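Local coordinates for protein apoptosis regulator Bcl-2 homolog (Murid herpesvirus 4, PDB 4MI8) that protects infected cells from apoptosis and inhibits host starvation-induced autophagy through its interaction with Beclin 1, contributing to viral latency and chronic infection, at residues T9-L14 with S40-L45; T13-F18 with G91-G96; K66-D71 with E101-P106; R70-L75 with E114-C119. All coordinates share one frame; numbering follows the deposited sequence.

All four contacts hold together the helices of one compact bundle, contact 3 with the loop after helix 86-103, and none has a hydrogen bond between its paired segments. Contacts 1 and 2 share helix 8-23 and touch, their meeting residues all buried. Contact 2, nearest the middle of the chain, is aromatic, with one phenylalanine ring edge-on to another; contact 1 gathers a tryptophan and a leucine round a single isoleucine methyl. Contacts 3 and 4 share helix 68-81, lie farther out, and each includes a partly exposed residue (Val-103, Cys-119). In contact 3 a tryptophan meets aliphatic methyls; contact 4 pairs leucines and adds a cysteine sulfur. Contacts 2 and 4 meet through a probable Thr-16 to Asn-117 hydrogen bond.

Contact 1 (T9-L14 with S40-L45)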
# COMPACT_ATOMS: atom_id res chain seq x y z
N THR A 9 14.11 -9.07 1.03
CA THR A 9 14.11 -9.50 2.41
C THR A 9 13.73 -8.35 3.31
O THR A 9 12.93 -8.48 4.19
CB THR A 9 15.49 -10.00 2.84
OG1 THR A 9 15.96 -10.98 1.92
CG2 THR A 9 15.43 -10.59 4.17
N TYR A 10 14.37 -7.23 3.11
CA TYR A 10 14.06 -6.02 3.87
C TYR A 10 12.60 -5.57 3.67
O TYR A 10 11.91 -5.18 4.64
CB TYR A 10 15.02 -4.90 3.52
CG TYR A 10 14.76 -3.73 4.39
CD1 TYR A 10 14.94 -3.81 5.77
CD2 TYR A 10 14.22 -2.57 3.86
CE1 TYR A 10 14.63 -2.75 6.60
CE2 TYR A 10 13.92 -1.50 4.67
CZ TYR A 10 14.12 -1.58 6.03
OH TYR A 10 13.82 -0.51 6.83
N TRP A 11 12.14 -5.65 2.43
CA TRP A 11 10.84 -5.18 2.08
C TRP A 11 9.76 -6.02 2.65
O TRP A 11 8.73 -5.46 3.03
CB TRP A 11 10.71 -5.10 0.58
CG TRP A 11 11.11 -3.74 0.04
CD1 TRP A 11 12.30 -3.39 -0.58
CD2 TRP A 11 10.31 -2.50 0.11
NE1 TRP A 11 12.30 -2.04 -0.91
CE2 TRP A 11 11.12 -1.45 -0.54
CE3 TRP A 11 9.02 -2.17 0.59
CZ2 TRP A 11 10.65 -0.13 -0.69
CZ3 TRP A 11 8.57 -0.84 0.46
CH2 TRP A 11 9.36 0.15 -0.16
N ALA A 12 9.97 -7.35 2.75
CA ALA A 12 9.03 -8.24 3.43
C ALA A 12 8.84 -7.80 4.88
O ALA A 12 7.73 -7.79 5.40
CB ALA A 12 9.52 -9.72 3.39
N THR A 13 9.94 -7.50 5.54
CA THR A 13 9.88 -6.97 6.92
C THR A 13 9.09 -5.64 7.00
O THR A 13 8.22 -5.43 7.88
CB THR A 13 11.32 -6.74 7.43
OG1 THR A 13 11.90 -8.03 7.62
CG2 THR A 13 11.38 -6.00 8.77
N LEU A 14 9.40 -4.76 6.05
CA LEU A 14 8.88 -3.42 6.04
C LEU A 14 7.37 -3.47 5.77
O LEU A 14 6.56 -2.77 6.42
CB LEU A 14 9.61 -2.66 4.91
CG LEU A 14 9.18 -1.23 4.78
CD1 LEU A 14 9.07 -0.58 6.19
CD2 LEU A 14 10.14 -0.49 3.79
N SER A 40 6.83 5.02 8.59
CA SER A 40 6.23 6.33 8.67
C SER A 40 6.33 7.03 7.31
O SER A 40 5.42 7.79 6.87
CB SER A 40 6.95 7.13 9.79
OG SER A 40 6.43 8.50 9.74
N LYS A 41 7.44 6.77 6.61
CA LYS A 41 7.57 7.39 5.34
C LYS A 41 6.44 6.89 4.39
O LYS A 41 5.77 7.67 3.70
CB LYS A 41 8.90 7.07 4.76
CG LYS A 41 8.89 7.22 3.25
CD LYS A 41 10.32 6.97 2.79
CE LYS A 41 10.40 7.25 1.30
NZ LYS A 41 11.77 7.56 0.85
N ILE A 42 6.18 5.59 4.40
CA ILE A 42 5.17 5.04 3.51
C ILE A 42 3.78 5.46 3.97
O ILE A 42 2.97 5.82 3.15
CB ILE A 42 5.29 3.53 3.45
CG1 ILE A 42 6.62 3.20 2.74
CG2 ILE A 42 4.09 2.91 2.63
CD1 ILE A 42 6.94 1.75 3.05
N ILE A 43 3.50 5.48 5.28
CA ILE A 43 2.16 5.90 5.69
C ILE A 43 1.96 7.37 5.25
O ILE A 43 0.91 7.70 4.70
CB ILE A 43 1.95 5.87 7.20
CG1 ILE A 43 1.99 4.44 7.71
CG2 ILE A 43 0.64 6.61 7.55
CD1 ILE A 43 2.04 4.29 9.23
N THR A 44 2.97 8.22 5.44
CA THR A 44 2.86 9.67 5.03
C THR A 44 2.60 9.78 3.49
O THR A 44 1.74 10.52 3.06
CB THR A 44 4.13 10.40 5.36
OG1 THR A 44 4.34 10.31 6.74
CG2 THR A 44 4.10 11.76 4.95
N LEU A 45 3.33 9.03 2.65
CA LEU A 45 3.05 9.08 1.19
C LEU A 45 1.60 8.65 0.95
O LEU A 45 0.85 9.29 0.19
CB LEU A 45 4.04 8.21 0.39
CG LEU A 45 5.50 8.71 0.58
CD1 LEU A 45 6.58 7.77 0.06
CD2 LEU A 45 5.62 10.10 0.01
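Ile-42 of helix 33-56 meets Trp-11 and Leu-14 of helix 8-23, joining two helices of the Bcl-2 fold, the all-helical bundle of this apoptosis-regulator family. Between the two segments the interaction is purely apolar, and one methyl carries it. The backbones stand well apart, with 9.6 Å between the CA atoms of Leu-14 and Ile-42, and side chains bridge the gap. Ile-42 does so with CG1 beside its backbone N (chi1 -67°) and CD1 stretched out beyond. Leu-14 meets it tip to tip, its CD2 lying 4.0 Å from CD1 of Ile-42. CZ3 of Trp-11 approaches the same methyl obliquely, from the six-membered part of the indole. Within helix 8-23, CD2 of Leu-14 rests over one face of that indole, 3.7 Å above the plane and toward the rim.

Around this cluster, the rings of Phe-124 and Phe-133 meet Trp-11, and Phe-18 and Phe-93 pack on Ile-42.

The polar contacts lie away from it. Tyr-10 OH is hydrogen-bonded to Asp-38 OD2, a polar tie between the two helices. On the far side of helix 33-56, Thr-44 OG1 donates to Ser-40 O at 2.7 Å, while Thr-44 N reaches that oxygen from the opposite face of its plane.

Contact 2 (T13-F18 with G91-G96); sequences TLITAF and GFFDVG
Ile-15 and Phe-93 mark where the backbones come nearest, their CA atoms 8.8 Å apart; both segments are regular helix, one on helix 8-23 and the other on helix 86-103. Phe-93 points toward helix 8-23 and meets two partners with its ring edge. Its CD1 side is turned to the face of Phe-18 in a T-shaped stack, with ring centroids 5.2 Å apart and planes at 72°. CD1 of Phe-93 sits 3.7 Å above the Phe-18 plane, displaced toward the rim. Phe-18 is carried out to this position by a CG anti to the backbone N (chi1 170°), far enough for its CZ to lie 3.6 Å from the carbonyl O of Phe-93. Farther round the Phe-93 edge, Ile-15 CG1 lies in the ring plane, 3.7 Å from CE1 of Phe-93, the two side chains crossing at about a right angle. Phe-92, the residue before it, covers part of one Phe-93 face with its CD1; the ring therefore has neighbours at both its edge and one face.

Asp-94 points away from helix 8-23 and forms salt bridges with Arg-50 and Arg-97, while Val-95 packs on an apolar side chain of the bound Beclin 1 peptide. Segment 91-96 falls in what corresponds to the BH1 region, on the central hydrophobic helix of the Bcl-2 fold that also helps line the BH3-binding groove.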
# COMPACT_ATOMS: atom_id res chain seq x y z
N THR A 13 9.94 -7.50 5.54
CA THR A 13 9.88 -6.97 6.92
C THR A 13 9.09 -5.64 7.00
O THR A 13 8.22 -5.43 7.88
CB THR A 13 11.32 -6.74 7.43
OG1 THR A 13 11.90 -8.03 7.62
CG2 THR A 13 11.38 -6.00 8.77
N LEU A 14 9.40 -4.76 6.05
CA LEU A 14 8.88 -3.42 6.04
C LEU A 14 7.37 -3.47 5.77
O LEU A 14 6.56 -2.77 6.42
CB LEU A 14 9.61 -2.66 4.91
CG LEU A 14 9.18 -1.23 4.78
CD1 LEU A 14 9.07 -0.58 6.19
CD2 LEU A 14 10.14 -0.49 3.79
N ILE A 15 6.96 -4.34 4.84
CA ILE A 15 5.52 -4.46 4.56
C ILE A 15 4.70 -4.92 5.78
O ILE A 15 3.54 -4.42 6.08
CB ILE A 15 5.29 -5.34 3.31
CG1 ILE A 15 5.76 -4.59 2.03
CG2 ILE A 15 3.79 -5.63 3.17
CD1 ILE A 15 6.22 -5.47 0.90
N THR A 16 5.25 -5.93 6.48
CA THR A 16 4.53 -6.44 7.63
C THR A 16 4.49 -5.35 8.72
O THR A 16 3.47 -5.17 9.38
CB THR A 16 5.29 -7.63 8.22
OG1 THR A 16 5.49 -8.63 7.21
CG2 THR A 16 4.51 -8.24 9.46
N ALA A 17 5.60 -4.63 8.93
CA ALA A 17 5.62 -3.59 9.97
C ALA A 17 4.66 -2.48 9.54
O ALA A 17 3.93 -1.95 10.39
CB ALA A 17 7.02 -3.09 10.15
N PHE A 18 4.54 -2.25 8.22
CA PHE A 18 3.62 -1.22 7.69
C PHE A 18 2.21 -1.63 8.03
O PHE A 18 1.48 -0.82 8.60
CB PHE A 18 3.73 -1.03 6.20
CG PHE A 18 2.64 -0.16 5.60
CD1 PHE A 18 2.70 1.24 5.67
CD2 PHE A 18 1.51 -0.75 4.97
CE1 PHE A 18 1.69 2.02 5.06
CE2 PHE A 18 0.52 0.02 4.37
CZ PHE A 18 0.59 1.41 4.42
N GLY A 91 0.12 4.09 -4.23
CA GLY A 91 -1.29 3.68 -4.36
C GLY A 91 -1.53 2.23 -3.86
O GLY A 91 -2.56 1.95 -3.20
N PHE A 92 -0.61 1.32 -4.23
CA PHE A 92 -0.62 -0.07 -3.78
C PHE A 92 -0.65 -0.10 -2.22
O PHE A 92 -1.43 -0.84 -1.55
CB PHE A 92 0.62 -0.74 -4.40
CG PHE A 92 1.11 -2.01 -3.71
CD1 PHE A 92 2.00 -1.94 -2.67
CD2 PHE A 92 0.83 -3.29 -4.28
CE1 PHE A 92 2.56 -3.11 -2.14
CE2 PHE A 92 1.36 -4.46 -3.72
CZ PHE A 92 2.24 -4.37 -2.64
N PHE A 93 0.23 0.69 -1.62
CA PHE A 93 0.24 0.67 -0.17
C PHE A 93 -1.01 1.29 0.38
O PHE A 93 -1.42 0.92 1.47
CB PHE A 93 1.49 1.38 0.38
CG PHE A 93 2.72 0.47 0.43
CD1 PHE A 93 2.79 -0.57 1.38
CD2 PHE A 93 3.79 0.63 -0.52
CE1 PHE A 93 3.90 -1.42 1.39
CE2 PHE A 93 4.92 -0.28 -0.51
CZ PHE A 93 4.97 -1.27 0.42
N ASP A 94 -1.60 2.28 -0.31
CA ASP A 94 -2.80 2.95 0.30
C ASP A 94 -3.96 2.04 0.18
O ASP A 94 -4.91 2.08 0.99
CB ASP A 94 -3.17 4.22 -0.49
CG ASP A 94 -4.17 5.08 0.25
OD1 ASP A 94 -4.16 5.08 1.51
OD2 ASP A 94 -4.96 5.83 -0.40
N VAL A 95 -3.98 1.24 -0.91
CA VAL A 95 -5.03 0.18 -0.94
C VAL A 95 -4.91 -0.77 0.25
O VAL A 95 -5.93 -1.07 0.96
CB VAL A 95 -5.03 -0.59 -2.26
CG1 VAL A 95 -5.88 -1.85 -2.11
CG2 VAL A 95 -5.42 0.40 -3.41
N GLY A 96 -3.68 -1.24 0.52
CA GLY A 96 -3.47 -2.14 1.70
C GLY A 96 -3.81 -1.41 3.01
O GLY A 96 -4.32 -2.03 3.94

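Contact 3 (K66-D71 with E101-P106); sequences KNWKRD and EEVLCP
Trp-68, in the first turn of helix 68-81, faces Val-103 and Leu-104 near the end of helix 86-103, which has a wider pi-type turn at 101-103, before the chain runs on in extended form. The contact therefore joins the start of one helix to the end of another in the Bcl-2 bundle, toward the periphery, its centre about 13 Å from the centre of the chain.

It is apolar throughout. Two methyls from consecutive residues share the indole, each coming in obliquely. CG1 of Val-103 takes the five-membered ring, 3.6 Å from CD1 of Trp-68. CD2 of Leu-104 lies farther along, 3.5 Å from CZ2 of Trp-68, and its side chain runs at about a right angle to that of the tryptophan. NE1 falls between the two, 3.7 Å from CG1 of Val-103 and 3.8 Å from CD2 of Leu-104. The ring is brought here by a first torsion of 75°, which sets CG of Trp-68 between its own backbone N and carbonyl carbon.

Around this point, Val-99 packs on both Trp-68 and Leu-104, and Leu-115 of helix 111-126 also touches the indole. The next residue after Leu-104 is Cys-105, assigned to an interchain disulfide with Cys-30.

Asn-67 holds the N-cap position of helix 68-81, and its carbonyl O receives Asp-71 N. The residue following the tryptophan folds back over it: CD of Lys-69 lies above one face of the Trp-68 indole, 3.6 Å from the plane and offset toward the rim.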
# COMPACT_ATOMS: atom_id res chain seq x y z
N LYS A 66 -14.39 -4.05 -0.54
CA LYS A 66 -15.14 -5.00 0.26
C LYS A 66 -14.88 -6.41 -0.26
O LYS A 66 -14.94 -7.33 0.51
CB LYS A 66 -16.64 -4.69 0.25
CG LYS A 66 -17.32 -4.80 -1.11
CD LYS A 66 -18.85 -4.66 -1.03
CE LYS A 66 -19.26 -3.24 -0.65
NZ LYS A 66 -20.41 -2.70 -1.46
N ASN A 67 -14.56 -6.57 -1.54
CA ASN A 67 -14.29 -7.90 -2.09
C ASN A 67 -12.83 -8.18 -2.37
O ASN A 67 -12.50 -8.99 -3.24
CB ASN A 67 -15.07 -8.13 -3.37
CG ASN A 67 -16.42 -7.43 -3.37
OD1 ASN A 67 -17.07 -7.33 -2.32
ND2 ASN A 67 -16.85 -6.94 -4.53
N TRP A 68 -11.95 -7.51 -1.62
CA TRP A 68 -10.51 -7.66 -1.76
C TRP A 68 -10.11 -9.09 -1.74
O TRP A 68 -9.19 -9.51 -2.44
CB TRP A 68 -9.81 -6.94 -0.62
CG TRP A 68 -9.88 -7.66 0.71
CD1 TRP A 68 -10.86 -7.54 1.69
CD2 TRP A 68 -8.88 -8.59 1.28
NE1 TRP A 68 -10.55 -8.30 2.77
CE2 TRP A 68 -9.38 -8.96 2.61
CE3 TRP A 68 -7.67 -9.12 0.85
CZ2 TRP A 68 -8.70 -9.84 3.43
CZ3 TRP A 68 -6.99 -9.99 1.69
CH2 TRP A 68 -7.49 -10.35 2.96
N LYS A 69 -10.82 -9.87 -0.93
CA LYS A 69 -10.62 -11.32 -0.88
C LYS A 69 -10.21 -12.04 -2.19
O LYS A 69 -9.12 -12.63 -2.26
CB LYS A 69 -11.83 -11.98 -0.23
CG LYS A 69 -11.92 -11.81 1.29
CD LYS A 69 -10.81 -12.48 2.10
CE LYS A 69 -10.05 -13.60 1.39
NZ LYS A 69 -8.82 -13.02 0.73
N ARG A 70 -11.07 -11.97 -3.23
CA ARG A 70 -10.81 -12.58 -4.54
C ARG A 70 -10.22 -11.63 -5.58
O ARG A 70 -9.55 -12.06 -6.50
CB ARG A 70 -12.10 -13.24 -5.07
CG ARG A 70 -11.92 -14.18 -6.29
CD ARG A 70 -13.05 -15.22 -6.50
NE ARG A 70 -13.06 -15.78 -7.87
CZ ARG A 70 -13.81 -16.80 -8.30
NH1 ARG A 70 -14.65 -17.44 -7.50
NH2 ARG A 70 -13.71 -17.21 -9.55
N ASP A 71 -10.45 -10.32 -5.39
CA ASP A 71 -10.11 -9.28 -6.37
C ASP A 71 -8.83 -8.50 -6.12
O ASP A 71 -8.40 -7.73 -7.01
CB ASP A 71 -11.23 -8.25 -6.44
CG ASP A 71 -12.59 -8.86 -6.76
OD1 ASP A 71 -12.68 -10.07 -7.10
OD2 ASP A 71 -13.60 -8.12 -6.66
N GLU A 101 -7.62 -0.66 7.54
CA GLU A 101 -8.19 0.33 8.41
C GLU A 101 -9.71 0.38 8.35
O GLU A 101 -10.33 1.03 9.16
CB GLU A 101 -7.60 1.72 8.13
CG GLU A 101 -6.22 1.99 8.68
CD GLU A 101 -5.72 3.39 8.43
OE1 GLU A 101 -6.24 4.10 7.59
OE2 GLU A 101 -4.79 3.81 9.07
N GLU A 102 -10.31 -0.30 7.39
CA GLU A 102 -11.75 -0.23 7.24
C GLU A 102 -12.45 -1.47 6.84
O GLU A 102 -13.63 -1.56 7.02
CB GLU A 102 -12.14 0.83 6.25
CG GLU A 102 -12.67 2.06 6.93
CD GLU A 102 -11.70 3.17 6.90
OE1 GLU A 102 -10.91 3.20 5.96
OE2 GLU A 102 -11.71 4.01 7.79
N VAL A 103 -11.75 -2.43 6.28
CA VAL A 103 -12.35 -3.67 5.94
C VAL A 103 -12.10 -4.71 7.02
O VAL A 103 -13.03 -5.11 7.67
CB VAL A 103 -11.89 -4.14 4.58
CG1 VAL A 103 -12.40 -5.52 4.29
CG2 VAL A 103 -12.36 -3.16 3.54
N LEU A 104 -10.84 -5.09 7.23
CA LEU A 104 -10.43 -6.00 8.28
C LEU A 104 -10.82 -5.52 9.68
O LEU A 104 -10.93 -4.34 9.98
CB LEU A 104 -8.92 -6.25 8.23
CG LEU A 104 -8.34 -6.77 6.92
CD1 LEU A 104 -6.95 -7.33 7.15
CD2 LEU A 104 -9.25 -7.83 6.30
N CYS A 105 -10.98 -6.48 10.56
CA CYS A 105 -11.24 -6.27 11.95
C CYS A 105 -10.15 -5.36 12.56
O CYS A 105 -8.93 -5.60 12.39
CB CYS A 105 -11.23 -7.67 12.53
SG CYS A 105 -10.32 -8.66 11.28
N PRO A 106 -10.58 -4.32 13.30
CA PRO A 106 -9.66 -3.27 13.76
C PRO A 106 -8.76 -3.68 14.95
O PRO A 106 -9.07 -4.67 15.64
CB PRO A 106 -10.62 -2.14 14.16
CG PRO A 106 -11.97 -2.79 14.36
CD PRO A 106 -11.87 -4.26 14.01

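Contact 4 (R70-L75 with E114-C119); sequences RDLSKL and ELLNDC
Leu-72 is the residue through which segment 70-75 touches segment 114-119; it points at Leu-116 and Cys-119, one turn apart on helix 111-126. CD2 of Leu-72 meets CD1 of Leu-116 at 3.3 Å. That is tighter than ordinary van der Waals contact, so the exact spacing of the two methyls is doubtful, although their pairing is clear. The branches approach at a slant. In Leu-116 the first torsion (chi1 -177°) swings CG to the far side from the backbone N, and this helps bring CD1 toward Leu-72, although the side chain does not start out in that direction; CD2 turns to helix 86-103. Cys-119 does point across the gap. Its SG lies 4.4 Å from CB of Leu-72, a looser touch at the base of the leucine rather than at its end.

Segment 114-119 is regular, with Cys-119 N bonded to Leu-115 O. Segment 70-75 is kinked just after Leu-72, where the N atoms of Ser-73 and Lys-74 lack the regular helical bond to the turn before (Lys-74 N makes only a weak one to Asp-71 O); Leu-75 N picks up the regular pattern again, 2.9 Å from Asp-71 O.

In the next shell, Cys-119 also packs on Phe-76, and Leu-116 on Leu-19 of helix 8-23. Lys-74 and Leu-75 pack on the bound Beclin 1 peptide, so this part of helix 68-81 borders the BH3-binding groove. Helix 86-103 touches both halves of the leucine pair, with Val-95 against Leu-72, and Val-99 and Cys-100 against Leu-116; helices 68-81 and 111-126 thus meet beside the central helix they both pack on.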
# COMPACT_ATOMS: atom_id res chain seq x y z
N ARG A 70 -11.07 -11.97 -3.23
CA ARG A 70 -10.81 -12.58 -4.54
C ARG A 70 -10.22 -11.63 -5.58
O ARG A 70 -9.55 -12.06 -6.50
CB ARG A 70 -12.10 -13.24 -5.07
CG ARG A 70 -11.92 -14.18 -6.29
CD ARG A 70 -13.05 -15.22 -6.50
NE ARG A 70 -13.06 -15.78 -7.87
CZ ARG A 70 -13.81 -16.80 -8.30
NH1 ARG A 70 -14.65 -17.44 -7.50
NH2 ARG A 70 -13.71 -17.21 -9.55
N ASP A 71 -10.45 -10.32 -5.39
CA ASP A 71 -10.11 -9.28 -6.37
C ASP A 71 -8.83 -8.50 -6.12
O ASP A 71 -8.40 -7.73 -7.01
CB ASP A 71 -11.23 -8.25 -6.44
CG ASP A 71 -12.59 -8.86 -6.76
OD1 ASP A 71 -12.68 -10.07 -7.10
OD2 ASP A 71 -13.60 -8.12 -6.66
N LEU A 72 -8.23 -8.64 -4.93
CA LEU A 72 -7.12 -7.76 -4.59
C LEU A 72 -6.03 -7.91 -5.62
O LEU A 72 -5.50 -6.92 -6.10
CB LEU A 72 -6.58 -7.95 -3.16
CG LEU A 72 -5.82 -6.71 -2.60
CD1 LEU A 72 -6.47 -5.37 -2.98
CD2 LEU A 72 -5.67 -6.78 -1.10
N SER A 73 -5.71 -9.14 -6.00
CA SER A 73 -4.58 -9.36 -6.91
C SER A 73 -4.88 -8.83 -8.33
O SER A 73 -3.97 -8.50 -9.12
CB SER A 73 -4.16 -10.83 -6.92
OG SER A 73 -5.29 -11.69 -6.89
N LYS A 74 -6.17 -8.71 -8.62
CA LYS A 74 -6.65 -8.21 -9.92
C LYS A 74 -6.45 -6.66 -9.89
O LYS A 74 -5.72 -6.11 -10.75
CB LYS A 74 -8.11 -8.64 -10.13
CG LYS A 74 -8.50 -9.15 -11.52
CD LYS A 74 -8.02 -10.57 -11.79
CE LYS A 74 -8.92 -11.22 -12.85
NZ LYS A 74 -8.41 -12.42 -13.61
N LEU A 75 -6.99 -5.99 -8.86
CA LEU A 75 -6.67 -4.58 -8.66
C LEU A 75 -5.18 -4.34 -8.79
O LEU A 75 -4.79 -3.47 -9.58
CB LEU A 75 -7.16 -4.04 -7.32
CG LEU A 75 -6.84 -2.52 -7.09
CD1 LEU A 75 -7.40 -1.60 -8.19
CD2 LEU A 75 -7.43 -2.16 -5.76
N GLU A 114 -2.83 -11.49 7.86
CA GLU A 114 -1.70 -12.32 7.42
C GLU A 114 -1.82 -12.63 5.96
O GLU A 114 -0.84 -12.68 5.27
CB GLU A 114 -1.55 -13.59 8.27
CG GLU A 114 -0.78 -13.31 9.58
CD GLU A 114 -0.91 -14.41 10.67
OE1 GLU A 114 -1.77 -15.33 10.56
OE2 GLU A 114 -0.13 -14.36 11.66
N LEU A 115 -3.04 -12.79 5.50
CA LEU A 115 -3.36 -13.05 4.09
C LEU A 115 -3.15 -11.79 3.22
O LEU A 115 -2.54 -11.83 2.13
CB LEU A 115 -4.84 -13.41 4.05
CG LEU A 115 -5.26 -14.41 3.02
CD1 LEU A 115 -4.73 -15.80 3.44
CD2 LEU A 115 -6.78 -14.30 2.98
N LEU A 116 -3.64 -10.67 3.73
CA LEU A 116 -3.31 -9.35 3.14
C LEU A 116 -1.78 -9.16 3.01
O LEU A 116 -1.27 -8.80 1.94
CB LEU A 116 -3.95 -8.23 3.97
CG LEU A 116 -3.71 -6.84 3.37
CD1 LEU A 116 -4.29 -6.72 1.95
CD2 LEU A 116 -4.27 -5.82 4.35
N ASN A 117 -1.07 -9.45 4.10
CA ASN A 117 0.40 -9.39 4.14
C ASN A 117 1.03 -10.17 3.01
O ASN A 117 1.79 -9.60 2.23
CB ASN A 117 0.90 -9.84 5.48
CG ASN A 117 2.39 -9.47 5.75
OD1 ASN A 117 3.12 -8.99 4.90
ND2 ASN A 117 2.83 -9.73 6.93
N ASP A 118 0.66 -11.47 2.89
CA ASP A 118 1.22 -12.41 1.94
C ASP A 118 1.03 -11.96 0.54
O ASP A 118 1.98 -11.90 -0.25
CB ASP A 118 0.55 -13.80 2.07
CG ASP A 118 0.99 -14.54 3.31
OD1 ASP A 118 1.82 -13.98 4.05
OD2 ASP A 118 0.51 -15.69 3.54
N CYS A 119 -0.24 -11.70 0.23
CA CYS A 119 -0.63 -11.16 -1.06
C CYS A 119 0.22 -9.91 -1.42
O CYS A 119 0.92 -9.91 -2.50
CB CYS A 119 -2.13 -10.80 -1.05
SG CYS A 119 -2.66 -9.87 -2.52